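Side-chain contacts in G protein alpha subunit (Entamoeba histolytica, PDB 4FID), which probably binds and hydrolyses GTP as the alpha subunit of a heterotrimeric G protein, relaying signals from membrane receptors, and is seen here with GDP: residues A[74-79]-A[88-93]; A[161-166]-A[324-329]. All coordinates share one frame; numbering follows the deposited sequence.

Contact 1 (A[74-79]-A[88-93])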
# COMPACT_ATOMS: atom_id res chain seq x y z
N LYS A 74 22.66 20.90 -8.46
CA LYS A 74 23.57 19.99 -7.78
C LYS A 74 22.99 18.59 -7.67
O LYS A 74 23.71 17.61 -7.83
CB LYS A 74 23.84 20.50 -6.36
CG LYS A 74 24.05 22.00 -6.22
CD LYS A 74 23.94 22.43 -4.76
CE LYS A 74 24.06 23.95 -4.58
NZ LYS A 74 23.82 24.39 -3.16
N GLU A 75 21.70 18.51 -7.37
CA GLU A 75 21.05 17.24 -7.03
C GLU A 75 21.03 16.19 -8.14
O GLU A 75 21.07 14.99 -7.86
CB GLU A 75 19.63 17.48 -6.50
CG GLU A 75 19.59 17.87 -5.02
CD GLU A 75 19.77 19.38 -4.77
OE1 GLU A 75 19.83 19.77 -3.57
OE2 GLU A 75 19.84 20.17 -5.75
N PHE A 76 20.98 16.63 -9.40
CA PHE A 76 20.92 15.72 -10.53
C PHE A 76 22.23 15.64 -11.31
O PHE A 76 22.23 15.37 -12.52
CB PHE A 76 19.75 16.08 -11.46
CG PHE A 76 18.42 16.06 -10.77
CD1 PHE A 76 17.92 14.88 -10.24
CD2 PHE A 76 17.67 17.21 -10.64
CE1 PHE A 76 16.70 14.86 -9.59
CE2 PHE A 76 16.45 17.20 -9.99
CZ PHE A 76 15.97 16.02 -9.47
N THR A 77 23.35 15.85 -10.63
CA THR A 77 24.68 15.66 -11.21
C THR A 77 25.49 14.65 -10.38
O THR A 77 26.70 14.53 -10.53
CB THR A 77 25.46 16.97 -11.26
OG1 THR A 77 25.87 17.33 -9.93
CG2 THR A 77 24.61 18.09 -11.87
N THR A 78 24.79 13.92 -9.51
CA THR A 78 25.44 13.09 -8.49
C THR A 78 24.59 11.87 -8.08
O THR A 78 23.36 11.86 -8.23
CB THR A 78 25.77 13.94 -7.23
OG1 THR A 78 26.07 13.09 -6.12
CG2 THR A 78 24.58 14.82 -6.86
N GLU A 79 25.26 10.84 -7.57
CA GLU A 79 24.58 9.67 -7.01
C GLU A 79 24.63 9.68 -5.48
O GLU A 79 24.09 8.78 -4.83
CB GLU A 79 25.20 8.37 -7.55
CG GLU A 79 24.17 7.31 -7.88
CD GLU A 79 23.05 7.85 -8.76
OE1 GLU A 79 21.87 7.67 -8.39
OE2 GLU A 79 23.34 8.46 -9.81
N PRO A 88 18.66 25.90 -4.54
CA PRO A 88 17.57 26.77 -5.00
C PRO A 88 16.94 26.31 -6.31
O PRO A 88 15.75 26.53 -6.53
CB PRO A 88 18.25 28.14 -5.16
CG PRO A 88 19.73 27.87 -5.11
CD PRO A 88 19.91 26.64 -4.29
N GLU A 89 17.74 25.67 -7.16
CA GLU A 89 17.28 25.24 -8.48
C GLU A 89 16.59 23.86 -8.50
O GLU A 89 16.06 23.44 -9.53
CB GLU A 89 18.44 25.25 -9.45
CG GLU A 89 19.77 25.08 -8.75
CD GLU A 89 20.69 26.24 -9.00
OE1 GLU A 89 21.56 26.11 -9.88
OE2 GLU A 89 20.53 27.28 -8.31
N LEU A 90 16.60 23.17 -7.36
CA LEU A 90 15.99 21.85 -7.31
C LEU A 90 14.52 21.93 -7.70
O LEU A 90 14.09 21.29 -8.65
CB LEU A 90 16.18 21.20 -5.94
CG LEU A 90 15.76 19.74 -5.77
CD1 LEU A 90 14.29 19.64 -5.39
CD2 LEU A 90 16.05 18.94 -7.03
N VAL A 91 13.74 22.73 -6.97
CA VAL A 91 12.33 22.88 -7.30
C VAL A 91 12.10 23.07 -8.80
O VAL A 91 11.28 22.39 -9.42
CB VAL A 91 11.72 24.08 -6.58
CG1 VAL A 91 10.23 24.11 -6.80
CG2 VAL A 91 12.04 24.02 -5.11
N GLY A 92 12.83 24.01 -9.39
CA GLY A 92 12.57 24.42 -10.74
C GLY A 92 12.73 23.29 -11.72
O GLY A 92 11.91 23.11 -12.60
N ASP A 93 13.80 22.52 -11.58
CA ASP A 93 14.03 21.49 -12.59
C ASP A 93 13.29 20.19 -12.33
O ASP A 93 13.09 19.40 -13.24
CB ASP A 93 15.51 21.34 -12.97
CG ASP A 93 16.37 20.94 -11.82
OD1 ASP A 93 15.83 20.86 -10.70
OD2 ASP A 93 17.57 20.68 -12.08

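Contact 2 (A[161-166]-A[324-329])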
# COMPACT_ATOMS: atom_id res chain seq x y z
N ILE A 161 -17.25 2.55 19.99
CA ILE A 161 -16.89 1.16 20.19
C ILE A 161 -15.37 1.15 20.13
O ILE A 161 -14.79 1.65 19.16
CB ILE A 161 -17.43 0.27 19.06
CG1 ILE A 161 -18.95 0.25 19.04
CG2 ILE A 161 -16.91 -1.16 19.18
CD1 ILE A 161 -19.51 -0.39 17.81
N PRO A 162 -14.71 0.61 21.16
CA PRO A 162 -13.24 0.59 21.23
C PRO A 162 -12.59 -0.49 20.33
O PRO A 162 -12.98 -1.66 20.38
CB PRO A 162 -12.98 0.27 22.70
CG PRO A 162 -14.14 -0.59 23.09
CD PRO A 162 -15.33 -0.07 22.31
N PHE A 163 -11.61 -0.08 19.52
CA PHE A 163 -10.82 -1.02 18.72
C PHE A 163 -9.33 -0.97 19.06
O PHE A 163 -8.80 0.07 19.45
CB PHE A 163 -11.02 -0.75 17.24
CG PHE A 163 -12.29 -1.31 16.69
CD1 PHE A 163 -12.27 -2.41 15.87
CD2 PHE A 163 -13.51 -0.72 17.00
CE1 PHE A 163 -13.46 -2.93 15.36
CE2 PHE A 163 -14.69 -1.23 16.50
CZ PHE A 163 -14.67 -2.33 15.68
N HIS A 164 -8.67 -2.10 18.93
CA HIS A 164 -7.22 -2.16 19.11
C HIS A 164 -6.61 -2.79 17.86
O HIS A 164 -7.01 -3.88 17.43
CB HIS A 164 -6.86 -2.93 20.37
CG HIS A 164 -5.39 -3.02 20.61
ND1 HIS A 164 -4.65 -1.98 21.12
CD2 HIS A 164 -4.51 -4.04 20.42
CE1 HIS A 164 -3.39 -2.34 21.23
NE2 HIS A 164 -3.28 -3.60 20.82
N LEU A 165 -5.64 -2.09 17.28
CA LEU A 165 -5.12 -2.46 15.97
C LEU A 165 -3.69 -2.95 16.18
O LEU A 165 -2.88 -2.24 16.78
CB LEU A 165 -5.18 -1.24 15.04
CG LEU A 165 -4.97 -1.34 13.51
CD1 LEU A 165 -3.52 -1.60 13.17
CD2 LEU A 165 -5.84 -2.41 12.88
N ILE A 166 -3.40 -4.17 15.71
CA ILE A 166 -2.05 -4.71 15.76
C ILE A 166 -1.51 -4.85 14.36
O ILE A 166 -2.01 -5.67 13.59
CB ILE A 166 -2.02 -6.10 16.40
CG1 ILE A 166 -2.65 -6.05 17.80
CG2 ILE A 166 -0.55 -6.67 16.41
CD1 ILE A 166 -3.01 -7.40 18.37
N ASP A 324 -19.40 -4.14 11.08
CA ASP A 324 -20.62 -4.91 11.15
C ASP A 324 -20.31 -6.37 10.99
O ASP A 324 -20.76 -7.18 11.77
CB ASP A 324 -21.65 -4.44 10.12
CG ASP A 324 -22.17 -3.04 10.39
OD1 ASP A 324 -22.43 -2.70 11.58
OD2 ASP A 324 -22.31 -2.28 9.41
N VAL A 325 -19.51 -6.72 9.98
CA VAL A 325 -19.11 -8.13 9.82
C VAL A 325 -18.45 -8.68 11.09
O VAL A 325 -18.77 -9.78 11.53
CB VAL A 325 -18.20 -8.35 8.57
CG1 VAL A 325 -17.60 -9.75 8.58
CG2 VAL A 325 -18.98 -8.11 7.28
N ILE A 326 -17.54 -7.92 11.69
CA ILE A 326 -16.88 -8.35 12.92
C ILE A 326 -17.88 -8.52 14.07
O ILE A 326 -17.82 -9.52 14.80
CB ILE A 326 -15.72 -7.37 13.32
CG1 ILE A 326 -14.69 -7.26 12.21
CG2 ILE A 326 -15.02 -7.82 14.61
CD1 ILE A 326 -13.65 -6.21 12.45
N MSE A 327 -18.79 -7.55 14.22
CA MSE A 327 -19.82 -7.62 15.27
C MSE A 327 -20.79 -8.78 15.08
O MSE A 327 -21.11 -9.50 16.04
CB MSE A 327 -20.64 -6.32 15.35
CG MSE A 327 -19.83 -5.05 15.42
SE MSE A 327 -19.41 -4.40 17.19
CE MSE A 327 -19.07 -6.10 18.10
N LYS A 328 -21.28 -8.94 13.84
CA LYS A 328 -22.25 -9.99 13.58
C LYS A 328 -21.61 -11.32 13.94
O LYS A 328 -22.15 -12.12 14.70
CB LYS A 328 -22.70 -10.01 12.11
CG LYS A 328 -23.26 -11.39 11.69
CD LYS A 328 -23.58 -11.52 10.20
CE LYS A 328 -24.22 -12.88 9.86
NZ LYS A 328 -23.30 -14.06 10.01
N ASN A 329 -20.43 -11.53 13.38
CA ASN A 329 -19.69 -12.75 13.63
C ASN A 329 -19.48 -13.04 15.11
O ASN A 329 -19.73 -14.16 15.55
CB ASN A 329 -18.36 -12.74 12.88
CG ASN A 329 -18.27 -13.86 11.88
OD1 ASN A 329 -18.83 -13.78 10.78
ND2 ASN A 329 -17.58 -14.94 12.26

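Contact 1 (A[74-79]-A[88-93])
Leu90 and Asp93 of the 88-93 segment both meet the ring of Phe76, each with a different chemistry. Phe76 CE2 lies 3.5 Å from Leu90 CD2, the methyl coming at the ring obliquely while the two side chains cross at about a right angle. Leu90 has CG anti to its backbone N (chi1 -172°), which carries the isobutyl group across to the 74-79 side. There CD2 also sits 3.9 Å from Glu75 CB. Further out, the Glu75 chain bends at chi2 (86°) and brings its carboxylate across the base of the leucine side chain, roughly at a right angle, with OE2 3.8 Å from Leu90 CB.

Asp93 meets the ring at its CD2-CE2 edge, sharing CE2 with Leu90 CD2, which also touches CZ. Its carboxylate plane is turned 64° from that of the ring; OD1 is 3.8 Å from Phe76 CE2, and OD2 is as far from Phe76 CD2. Met53 and Ile57 of helix 42-62, with Val94 and Leu97 of helix 90-99, add to the ring's surroundings in the helical domain.

No hydrogen bond crosses between the segments. Ser87 OG bonds to Glu75 OE2, and Ser73 OG to Asp93 OD2, so the polar ends of both residues are bonded outside the two segments, Asp93 OD2 also weakly to Lys72 N. What joins the segments is therefore apolar contact plus ring C-H groups facing a carboxylate, probably a mildly favourable electrostatic match.

Contact 2 (A[161-166]-A[324-329])
Ile161 and Met327 reach for each other tip to tip, and beside them Phe163 turns a ring edge to Ile326. Met327, modelled as selenomethionine, is the side chain to follow. Its CB leaves helix 312-332 well short of the strand segment, 6.5 Å from Ile161 CD1. The first torsion sets CG anti to the carbonyl carbon (chi1 -50°), and CG has already closed to 5.2 Å from Ile161 CD1 without touching it. A bend at chi2 (-92°) then brings SE to 4.1 Å from Ile161 CD1, the nearest approach of this pair. The chain bends again at chi3, and the terminal methyl turns off: CE is back at 5.7 Å from Ile161 CD1. The selenium at the elbow, rather than the end methyl, makes the contact. Ile161 answers with an extended chain, whose CD1 is its foremost atom.

Ile326 CD1 comes in near the ring plane of Phe163 and stops 4.4 Å from CE1, a loose contact with one edge carbon. Ile161 O also lies in that ring's plane, at its edge, while Phe156 of the neighbouring strand meets the ring with its plane nearly parallel.

Strand 162-167 runs between antiparallel strand 152-157 and parallel strand 6-12 in the Ras-like domain. Ile6 of strand 6-12 touches both Phe163 and Met327, so it bridges the two elements. Elsewhere on helix 312-332, Val325 and Asn329 rest on Val230 and Tyr303 of strands 230-236 and 301-307. The C-terminal helix thus lies across several strands of the sheet, and its contact with 161-166 is light.

The two contacts belong to different domains and share no element: their centres are 48 Å apart, on opposite sides of the chain's centre. Contact 1 is local, joining a loop to the helix that follows it within the helical domain. Contact 2 is long-range, bringing the C-terminal helix to strand 162-167 of the Ras-like domain, some 158 residues back in the chain. Contact 1 is the more buried and covers about twice the surface, yet it takes in two carboxylates whose polar atoms are hydrogen-bonded outside the segments, among others to serines. Contact 2, only partly buried, is wholly apolar between its segments, with longer closest approaches. Both lie away from the nucleotide site.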